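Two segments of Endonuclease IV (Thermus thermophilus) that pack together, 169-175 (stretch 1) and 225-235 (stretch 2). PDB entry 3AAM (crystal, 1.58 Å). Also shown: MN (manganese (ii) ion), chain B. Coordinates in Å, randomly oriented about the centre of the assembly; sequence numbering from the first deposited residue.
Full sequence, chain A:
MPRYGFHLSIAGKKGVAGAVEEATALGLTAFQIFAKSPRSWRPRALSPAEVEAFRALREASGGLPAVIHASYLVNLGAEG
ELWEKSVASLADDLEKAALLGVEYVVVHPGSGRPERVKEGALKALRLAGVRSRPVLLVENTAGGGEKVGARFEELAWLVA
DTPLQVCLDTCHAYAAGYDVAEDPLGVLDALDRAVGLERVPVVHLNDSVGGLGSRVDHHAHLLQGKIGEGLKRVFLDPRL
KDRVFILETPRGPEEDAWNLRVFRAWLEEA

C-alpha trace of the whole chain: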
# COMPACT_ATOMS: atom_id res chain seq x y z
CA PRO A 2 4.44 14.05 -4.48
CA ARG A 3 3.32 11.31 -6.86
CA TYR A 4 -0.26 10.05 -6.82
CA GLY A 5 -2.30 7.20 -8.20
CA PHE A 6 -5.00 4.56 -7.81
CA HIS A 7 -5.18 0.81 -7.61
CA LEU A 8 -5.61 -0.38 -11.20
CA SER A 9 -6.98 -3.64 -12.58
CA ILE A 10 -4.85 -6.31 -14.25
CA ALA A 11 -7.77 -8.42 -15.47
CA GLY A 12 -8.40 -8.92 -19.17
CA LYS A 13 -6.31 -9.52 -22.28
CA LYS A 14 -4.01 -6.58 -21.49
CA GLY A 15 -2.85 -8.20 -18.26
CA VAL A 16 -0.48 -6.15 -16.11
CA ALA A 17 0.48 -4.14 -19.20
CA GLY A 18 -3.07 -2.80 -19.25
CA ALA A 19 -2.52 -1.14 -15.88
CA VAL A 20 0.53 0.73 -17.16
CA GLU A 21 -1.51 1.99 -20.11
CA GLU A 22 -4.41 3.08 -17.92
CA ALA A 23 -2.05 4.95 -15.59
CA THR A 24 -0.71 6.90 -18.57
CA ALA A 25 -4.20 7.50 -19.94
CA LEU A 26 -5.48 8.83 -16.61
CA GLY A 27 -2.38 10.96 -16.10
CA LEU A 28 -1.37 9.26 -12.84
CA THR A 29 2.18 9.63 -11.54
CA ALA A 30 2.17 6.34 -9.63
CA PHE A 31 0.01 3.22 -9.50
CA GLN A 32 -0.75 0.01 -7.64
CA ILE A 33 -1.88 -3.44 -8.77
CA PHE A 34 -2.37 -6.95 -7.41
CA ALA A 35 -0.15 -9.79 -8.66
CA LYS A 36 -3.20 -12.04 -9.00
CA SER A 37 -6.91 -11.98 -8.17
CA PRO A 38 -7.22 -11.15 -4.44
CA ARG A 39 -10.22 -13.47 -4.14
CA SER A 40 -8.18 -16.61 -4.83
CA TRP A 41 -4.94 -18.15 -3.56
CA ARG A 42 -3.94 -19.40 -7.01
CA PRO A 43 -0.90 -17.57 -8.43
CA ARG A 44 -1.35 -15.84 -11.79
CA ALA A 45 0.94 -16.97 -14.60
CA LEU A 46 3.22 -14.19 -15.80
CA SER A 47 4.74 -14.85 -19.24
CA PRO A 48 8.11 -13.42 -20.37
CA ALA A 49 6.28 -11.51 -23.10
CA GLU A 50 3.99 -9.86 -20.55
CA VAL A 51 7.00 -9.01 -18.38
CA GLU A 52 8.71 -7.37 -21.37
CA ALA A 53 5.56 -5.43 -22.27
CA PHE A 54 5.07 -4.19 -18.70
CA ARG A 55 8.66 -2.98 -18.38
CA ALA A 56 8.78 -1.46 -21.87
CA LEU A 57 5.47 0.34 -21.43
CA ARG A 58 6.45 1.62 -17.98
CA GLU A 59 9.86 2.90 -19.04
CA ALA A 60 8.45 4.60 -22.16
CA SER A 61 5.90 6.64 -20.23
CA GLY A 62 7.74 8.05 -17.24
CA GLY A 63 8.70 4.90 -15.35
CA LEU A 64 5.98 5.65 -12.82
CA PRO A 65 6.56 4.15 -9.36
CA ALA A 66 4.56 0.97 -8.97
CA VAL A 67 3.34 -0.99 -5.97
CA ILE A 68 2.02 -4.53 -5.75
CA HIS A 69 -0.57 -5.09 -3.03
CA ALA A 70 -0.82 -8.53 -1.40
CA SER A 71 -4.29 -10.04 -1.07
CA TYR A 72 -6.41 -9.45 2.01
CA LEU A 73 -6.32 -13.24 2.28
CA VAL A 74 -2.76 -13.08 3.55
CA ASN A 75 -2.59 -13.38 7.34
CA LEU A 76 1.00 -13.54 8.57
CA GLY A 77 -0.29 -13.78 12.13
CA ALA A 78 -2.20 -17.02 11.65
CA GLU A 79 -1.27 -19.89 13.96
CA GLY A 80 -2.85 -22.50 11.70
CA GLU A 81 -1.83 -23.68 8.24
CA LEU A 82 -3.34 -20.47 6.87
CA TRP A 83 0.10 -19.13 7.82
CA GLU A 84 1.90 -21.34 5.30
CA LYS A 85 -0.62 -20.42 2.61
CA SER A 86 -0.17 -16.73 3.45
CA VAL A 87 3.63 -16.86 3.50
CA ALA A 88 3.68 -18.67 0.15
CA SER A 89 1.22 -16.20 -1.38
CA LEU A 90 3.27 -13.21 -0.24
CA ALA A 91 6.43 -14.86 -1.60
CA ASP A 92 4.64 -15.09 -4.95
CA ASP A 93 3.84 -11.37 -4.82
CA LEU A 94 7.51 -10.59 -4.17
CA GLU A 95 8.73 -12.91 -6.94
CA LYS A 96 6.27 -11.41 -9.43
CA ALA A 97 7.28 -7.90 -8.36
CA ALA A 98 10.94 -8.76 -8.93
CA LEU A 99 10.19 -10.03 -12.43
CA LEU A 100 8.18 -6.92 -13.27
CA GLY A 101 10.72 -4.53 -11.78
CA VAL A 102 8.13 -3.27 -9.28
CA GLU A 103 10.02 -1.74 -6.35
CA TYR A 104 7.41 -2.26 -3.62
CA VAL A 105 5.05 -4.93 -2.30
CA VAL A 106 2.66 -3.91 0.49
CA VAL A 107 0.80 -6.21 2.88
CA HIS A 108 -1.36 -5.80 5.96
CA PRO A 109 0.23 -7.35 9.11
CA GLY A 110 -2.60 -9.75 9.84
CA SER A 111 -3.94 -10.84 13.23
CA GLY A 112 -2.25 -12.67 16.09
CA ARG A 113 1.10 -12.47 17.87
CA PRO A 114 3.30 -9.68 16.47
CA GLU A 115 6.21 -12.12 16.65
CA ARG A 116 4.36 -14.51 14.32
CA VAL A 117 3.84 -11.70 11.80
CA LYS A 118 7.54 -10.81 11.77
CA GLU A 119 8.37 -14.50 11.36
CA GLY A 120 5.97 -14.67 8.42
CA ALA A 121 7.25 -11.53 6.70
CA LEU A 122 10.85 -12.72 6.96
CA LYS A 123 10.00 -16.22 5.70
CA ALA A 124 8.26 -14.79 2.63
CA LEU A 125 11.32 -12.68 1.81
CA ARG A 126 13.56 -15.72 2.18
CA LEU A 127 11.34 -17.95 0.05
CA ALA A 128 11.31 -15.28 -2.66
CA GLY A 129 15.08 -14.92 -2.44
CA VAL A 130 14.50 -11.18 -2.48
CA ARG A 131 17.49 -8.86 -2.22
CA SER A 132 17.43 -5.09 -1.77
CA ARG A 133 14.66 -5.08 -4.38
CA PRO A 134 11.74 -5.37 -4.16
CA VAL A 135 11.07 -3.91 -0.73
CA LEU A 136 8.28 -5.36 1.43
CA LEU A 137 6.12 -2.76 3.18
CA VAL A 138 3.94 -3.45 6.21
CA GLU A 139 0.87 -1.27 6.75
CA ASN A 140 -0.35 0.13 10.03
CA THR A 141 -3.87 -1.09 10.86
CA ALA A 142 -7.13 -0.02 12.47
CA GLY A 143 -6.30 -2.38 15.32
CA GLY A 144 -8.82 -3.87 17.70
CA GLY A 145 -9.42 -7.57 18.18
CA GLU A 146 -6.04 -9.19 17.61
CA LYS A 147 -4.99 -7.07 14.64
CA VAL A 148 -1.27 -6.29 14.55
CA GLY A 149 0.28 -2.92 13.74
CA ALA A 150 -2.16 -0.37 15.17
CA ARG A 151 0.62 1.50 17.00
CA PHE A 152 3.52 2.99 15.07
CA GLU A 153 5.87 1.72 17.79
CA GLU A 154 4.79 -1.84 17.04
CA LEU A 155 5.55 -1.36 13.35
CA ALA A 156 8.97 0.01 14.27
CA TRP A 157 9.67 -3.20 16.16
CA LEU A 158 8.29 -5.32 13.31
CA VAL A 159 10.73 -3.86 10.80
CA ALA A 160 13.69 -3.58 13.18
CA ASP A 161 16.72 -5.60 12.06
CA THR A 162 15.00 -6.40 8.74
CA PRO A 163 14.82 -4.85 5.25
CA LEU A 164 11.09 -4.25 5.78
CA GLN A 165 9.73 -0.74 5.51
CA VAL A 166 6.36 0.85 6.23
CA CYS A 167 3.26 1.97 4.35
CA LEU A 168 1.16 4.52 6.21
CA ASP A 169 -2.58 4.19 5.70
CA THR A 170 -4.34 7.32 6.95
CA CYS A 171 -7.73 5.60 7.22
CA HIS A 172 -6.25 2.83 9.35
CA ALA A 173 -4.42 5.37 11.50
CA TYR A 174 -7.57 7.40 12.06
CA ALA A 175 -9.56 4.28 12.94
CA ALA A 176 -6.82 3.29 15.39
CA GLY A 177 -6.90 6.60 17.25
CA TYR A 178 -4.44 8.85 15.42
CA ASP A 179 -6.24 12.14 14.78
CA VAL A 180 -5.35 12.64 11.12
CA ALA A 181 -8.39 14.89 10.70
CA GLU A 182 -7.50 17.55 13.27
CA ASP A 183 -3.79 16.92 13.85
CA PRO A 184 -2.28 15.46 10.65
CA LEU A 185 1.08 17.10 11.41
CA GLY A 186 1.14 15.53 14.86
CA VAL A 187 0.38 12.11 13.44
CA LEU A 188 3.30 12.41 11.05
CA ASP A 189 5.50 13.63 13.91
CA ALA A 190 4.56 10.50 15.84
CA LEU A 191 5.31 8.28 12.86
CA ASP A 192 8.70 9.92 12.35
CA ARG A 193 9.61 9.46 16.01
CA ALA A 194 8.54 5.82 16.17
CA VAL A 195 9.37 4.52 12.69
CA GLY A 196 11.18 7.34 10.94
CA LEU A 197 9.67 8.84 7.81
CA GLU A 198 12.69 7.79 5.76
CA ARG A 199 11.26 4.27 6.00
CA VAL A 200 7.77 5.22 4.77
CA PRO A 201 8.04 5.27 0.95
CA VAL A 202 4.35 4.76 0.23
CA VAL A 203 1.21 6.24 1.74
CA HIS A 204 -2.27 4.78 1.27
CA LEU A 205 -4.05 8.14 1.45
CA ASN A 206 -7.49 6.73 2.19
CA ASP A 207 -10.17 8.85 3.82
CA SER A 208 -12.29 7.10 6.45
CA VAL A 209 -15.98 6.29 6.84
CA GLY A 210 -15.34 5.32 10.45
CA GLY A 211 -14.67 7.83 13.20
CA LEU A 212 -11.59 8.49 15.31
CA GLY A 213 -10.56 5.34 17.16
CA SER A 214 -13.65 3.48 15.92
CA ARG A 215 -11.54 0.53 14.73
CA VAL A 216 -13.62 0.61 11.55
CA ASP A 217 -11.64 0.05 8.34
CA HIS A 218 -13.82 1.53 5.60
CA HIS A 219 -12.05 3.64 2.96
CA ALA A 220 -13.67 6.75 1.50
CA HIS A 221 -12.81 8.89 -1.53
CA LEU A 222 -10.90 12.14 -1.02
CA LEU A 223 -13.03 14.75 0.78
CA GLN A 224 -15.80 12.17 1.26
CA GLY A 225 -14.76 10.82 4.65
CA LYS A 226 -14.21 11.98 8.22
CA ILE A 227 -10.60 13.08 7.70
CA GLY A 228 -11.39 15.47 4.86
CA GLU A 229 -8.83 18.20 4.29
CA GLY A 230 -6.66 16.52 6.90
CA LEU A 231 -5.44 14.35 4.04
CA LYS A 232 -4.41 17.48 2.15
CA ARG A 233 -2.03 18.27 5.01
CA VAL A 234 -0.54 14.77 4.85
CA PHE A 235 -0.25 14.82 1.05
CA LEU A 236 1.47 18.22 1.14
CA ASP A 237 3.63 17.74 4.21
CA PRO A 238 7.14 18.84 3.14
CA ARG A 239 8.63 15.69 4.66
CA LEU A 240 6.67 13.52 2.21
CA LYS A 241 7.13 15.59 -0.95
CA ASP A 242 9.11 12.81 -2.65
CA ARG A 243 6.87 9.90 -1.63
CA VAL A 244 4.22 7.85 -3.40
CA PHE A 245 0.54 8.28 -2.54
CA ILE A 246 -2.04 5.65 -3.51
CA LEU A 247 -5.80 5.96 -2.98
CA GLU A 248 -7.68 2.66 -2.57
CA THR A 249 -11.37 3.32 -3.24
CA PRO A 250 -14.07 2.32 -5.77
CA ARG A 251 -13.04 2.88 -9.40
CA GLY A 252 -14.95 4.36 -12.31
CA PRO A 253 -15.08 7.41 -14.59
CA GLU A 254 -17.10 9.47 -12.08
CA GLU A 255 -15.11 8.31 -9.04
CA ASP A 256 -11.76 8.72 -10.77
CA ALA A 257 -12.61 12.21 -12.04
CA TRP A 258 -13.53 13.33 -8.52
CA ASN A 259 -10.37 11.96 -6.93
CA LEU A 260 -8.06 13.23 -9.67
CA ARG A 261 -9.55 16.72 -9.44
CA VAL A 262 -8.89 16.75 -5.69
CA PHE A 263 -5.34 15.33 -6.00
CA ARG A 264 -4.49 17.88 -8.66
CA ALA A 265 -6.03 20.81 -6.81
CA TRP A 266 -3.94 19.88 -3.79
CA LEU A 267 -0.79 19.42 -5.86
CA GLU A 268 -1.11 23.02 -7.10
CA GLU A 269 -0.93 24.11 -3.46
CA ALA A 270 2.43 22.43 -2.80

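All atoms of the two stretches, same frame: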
# COMPACT_ATOMS: atom_id res chain seq x y z
N ASP A 169 -1.22 4.09 6.22
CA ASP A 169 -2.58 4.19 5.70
C ASP A 169 -3.28 5.15 6.66
O ASP A 169 -3.43 4.86 7.85
CB ASP A 169 -3.29 2.83 5.69
CG ASP A 169 -4.68 2.92 5.07
OD1 ASP A 169 -5.49 3.75 5.55
OD2 ASP A 169 -4.97 2.18 4.10
N THR A 170 -3.68 6.30 6.14
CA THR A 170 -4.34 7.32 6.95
C THR A 170 -5.71 6.90 7.50
O THR A 170 -6.11 7.36 8.57
CB THR A 170 -4.49 8.60 6.13
OG1 THR A 170 -4.97 8.27 4.82
CG2 THR A 170 -3.15 9.31 6.01
N CYS A 171 -6.43 6.06 6.76
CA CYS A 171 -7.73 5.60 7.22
C CYS A 171 -7.51 4.69 8.42
O CYS A 171 -8.16 4.82 9.45
CB CYS A 171 -8.45 4.82 6.12
SG CYS A 171 -10.03 4.07 6.62
N HIS A 172 -6.57 3.75 8.27
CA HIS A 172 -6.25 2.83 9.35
C HIS A 172 -5.80 3.58 10.60
O HIS A 172 -6.22 3.27 11.71
CB HIS A 172 -5.15 1.87 8.92
CG HIS A 172 -5.54 0.95 7.81
ND1 HIS A 172 -4.66 0.03 7.27
CD2 HIS A 172 -6.70 0.81 7.13
CE1 HIS A 172 -5.27 -0.64 6.30
NE2 HIS A 172 -6.51 -0.18 6.20
N ALA A 173 -4.94 4.57 10.40
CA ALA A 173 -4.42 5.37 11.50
C ALA A 173 -5.54 6.08 12.24
O ALA A 173 -5.60 6.06 13.47
CB ALA A 173 -3.40 6.39 10.99
N TYR A 174 -6.45 6.69 11.48
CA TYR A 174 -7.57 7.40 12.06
C TYR A 174 -8.43 6.43 12.87
O TYR A 174 -8.80 6.72 14.01
CB TYR A 174 -8.40 8.05 10.95
CG TYR A 174 -9.42 9.06 11.44
CD1 TYR A 174 -9.01 10.22 12.11
CD2 TYR A 174 -10.78 8.87 11.23
CE1 TYR A 174 -9.93 11.16 12.55
CE2 TYR A 174 -11.71 9.81 11.67
CZ TYR A 174 -11.28 10.95 12.33
OH TYR A 174 -12.19 11.87 12.78
N ALA A 175 -8.74 5.29 12.27
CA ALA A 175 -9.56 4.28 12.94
C ALA A 175 -8.90 3.76 14.21
O ALA A 175 -9.57 3.36 15.15
CB ALA A 175 -9.85 3.13 11.99
N GLY A 225 -14.80 11.50 3.37
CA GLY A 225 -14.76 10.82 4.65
C GLY A 225 -14.67 11.75 5.84
O GLY A 225 -14.92 12.95 5.72
N LYS A 226 -14.31 11.20 7.00
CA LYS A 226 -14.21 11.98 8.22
C LYS A 226 -12.88 12.72 8.40
O LYS A 226 -12.77 13.57 9.29
CB LYS A 226 -14.45 11.07 9.43
CG LYS A 226 -15.77 10.31 9.37
CD LYS A 226 -16.95 11.25 9.22
CE LYS A 226 -18.26 10.47 9.10
NZ LYS A 226 -19.40 11.37 8.75
N ILE A 227 -11.89 12.40 7.59
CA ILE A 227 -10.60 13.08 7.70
C ILE A 227 -10.63 14.36 6.87
O ILE A 227 -10.07 15.38 7.28
CB ILE A 227 -9.45 12.17 7.24
CG1 ILE A 227 -9.47 10.87 8.05
CG2 ILE A 227 -8.11 12.89 7.43
CD1 ILE A 227 -8.48 9.82 7.60
N GLY A 228 -11.28 14.30 5.72
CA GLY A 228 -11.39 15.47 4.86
C GLY A 228 -10.09 16.13 4.46
O GLY A 228 -9.16 15.48 4.00
N GLU A 229 -10.02 17.45 4.65
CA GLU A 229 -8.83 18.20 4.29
C GLU A 229 -7.60 17.81 5.10
O GLU A 229 -6.49 18.25 4.80
CB GLU A 229 -9.10 19.71 4.41
CG GLU A 229 -10.15 20.22 3.44
CD GLU A 229 -9.70 20.16 1.98
OE1 GLU A 229 -8.68 19.52 1.68
OE2 GLU A 229 -10.39 20.76 1.13
N GLY A 230 -7.80 16.97 6.11
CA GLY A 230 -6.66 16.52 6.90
C GLY A 230 -5.71 15.78 5.99
O GLY A 230 -4.49 15.82 6.17
N LEU A 231 -6.26 15.09 4.99
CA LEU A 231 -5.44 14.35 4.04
C LEU A 231 -4.63 15.29 3.16
O LEU A 231 -3.57 14.92 2.65
CB LEU A 231 -6.30 13.43 3.17
CG LEU A 231 -6.99 12.28 3.89
CD1 LEU A 231 -7.68 11.39 2.87
CD2 LEU A 231 -5.96 11.47 4.69
N LYS A 232 -5.13 16.50 2.95
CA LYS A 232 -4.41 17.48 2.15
C LYS A 232 -3.11 17.80 2.88
O LYS A 232 -2.05 17.89 2.26
CB LYS A 232 -5.24 18.76 1.99
CG LYS A 232 -4.50 19.88 1.26
CD LYS A 232 -5.32 21.18 1.23
CE LYS A 232 -5.51 21.75 2.63
NZ LYS A 232 -6.24 23.06 2.63
N ARG A 233 -3.19 17.96 4.20
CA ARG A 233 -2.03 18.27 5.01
C ARG A 233 -0.99 17.15 5.01
O ARG A 233 0.20 17.41 5.12
CB ARG A 233 -2.47 18.60 6.44
CG ARG A 233 -3.25 19.91 6.55
CD ARG A 233 -2.32 21.10 6.82
NE ARG A 233 -1.35 21.33 5.76
CZ ARG A 233 -1.64 21.85 4.57
NH1 ARG A 233 -0.69 22.03 3.66
NH2 ARG A 233 -2.90 22.19 4.29
N VAL A 234 -1.45 15.91 4.90
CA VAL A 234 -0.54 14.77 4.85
C VAL A 234 0.12 14.73 3.46
O VAL A 234 1.34 14.61 3.33
CB VAL A 234 -1.28 13.43 5.10
CG1 VAL A 234 -0.36 12.25 4.85
CG2 VAL A 234 -1.78 13.39 6.54
N PHE A 235 -0.71 14.85 2.43
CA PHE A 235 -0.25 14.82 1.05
C PHE A 235 0.79 15.91 0.77
O PHE A 235 1.77 15.67 0.07
CB PHE A 235 -1.45 15.00 0.11
CG PHE A 235 -1.12 14.87 -1.36
CD1 PHE A 235 -0.66 13.67 -1.88
CD2 PHE A 235 -1.32 15.95 -2.22
CE1 PHE A 235 -0.40 13.54 -3.25
CE2 PHE A 235 -1.06 15.83 -3.58
CZ PHE A 235 -0.60 14.62 -4.10
MN MN B . -8.14 -0.84 4.80
O HOH W 1 -14.15 14.34 11.49
O HOH W 2 -9.92 -2.21 3.69

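No direct hydrogen bond joins the two segments; the most distinctive element of their contact is a CH-pi interaction in which Ile227 lies over one face of the Tyr174 ring. Ile227 CG1 sits 4.0 Å from the centroid of the Tyr174 ring and only 18° off the ring normal, so the methylene is placed almost directly above the aromatic carbons. The CA-to-CB bond of Ile227 points sideways, but chi1 in the m well and chi2 in the t well carry the end of the side chain nearer to the helix of residues 170-175. Its terminal methyl consequently reaches past the ring to the base of the tyrosine side chain, with Ile227 CD1 3.8 Å from Tyr174 CB.

The same methyl also meets the backbone one turn earlier: Ile227 CD1 lies 3.6 Å from Thr170 O and 4.3 Å from Cys171 CA. Thr170 O is itself the acceptor for Tyr174 N, at 3.0 Å from that donor, so the isoleucine packs against a carbonyl already engaged in the helix. Because Thr170 and Tyr174 are four residues apart, both direct their CA-to-CB bonds toward the second segment, and Ile227 makes contact with each of them.

Farther along, Thr170 meets the helix of the second segment. Its OG1 approaches Leu231 CD2 to 3.4 Å; this is a van der Waals contact with a methyl, and the hydroxyl finds its hydrogen-bonding partner elsewhere in the structure. Thr170 CG2 makes a looser apolar contact with Val234 CG1 at 4.2 Å. Leu231, like Ile227, starts out sideways and brings its end closer, whereas Val234 points toward its partner from the start. The backbones remain well separated, with the CA atoms of Thr170 and Leu231 7.7 Å apart and those of Tyr174 and Ile227 7.8 Å apart, and side chains fill much of the gap.

Near the solvent, Lys226 CB touches Tyr174 CE2 at 3.8 Å, approaching the ring obliquely, while the end of the lysine leads away. Water 1 provides a polar link here: it donates to Lys226 O over 2.7 Å, and a weak hydrogen bond connects it to Tyr174 OH at 3.4 Å.

Each segment is also shaped by local bonds. Ile227 begins a type II' turn closed by Gly230 N donating to Ile227 O at 3.0 Å. Gly228 adopts a positive phi of 55°, which favours glycine, and at Gly230 an ideal CB would lie just 3.0 Å from Ile227 CG2, crowding that branch. In the first segment, Asp169 caps the helix: its OD1 accepts from His172 N at 2.9 Å with nearly linear geometry, and from Cys171 N at 2.8 Å in a weak bond. His172 takes no part in the packing; its NE2 instead binds the manganese ion at 2.2 Å, so the helix that packs against Ile227 and Leu231 also supplies a metal ligand.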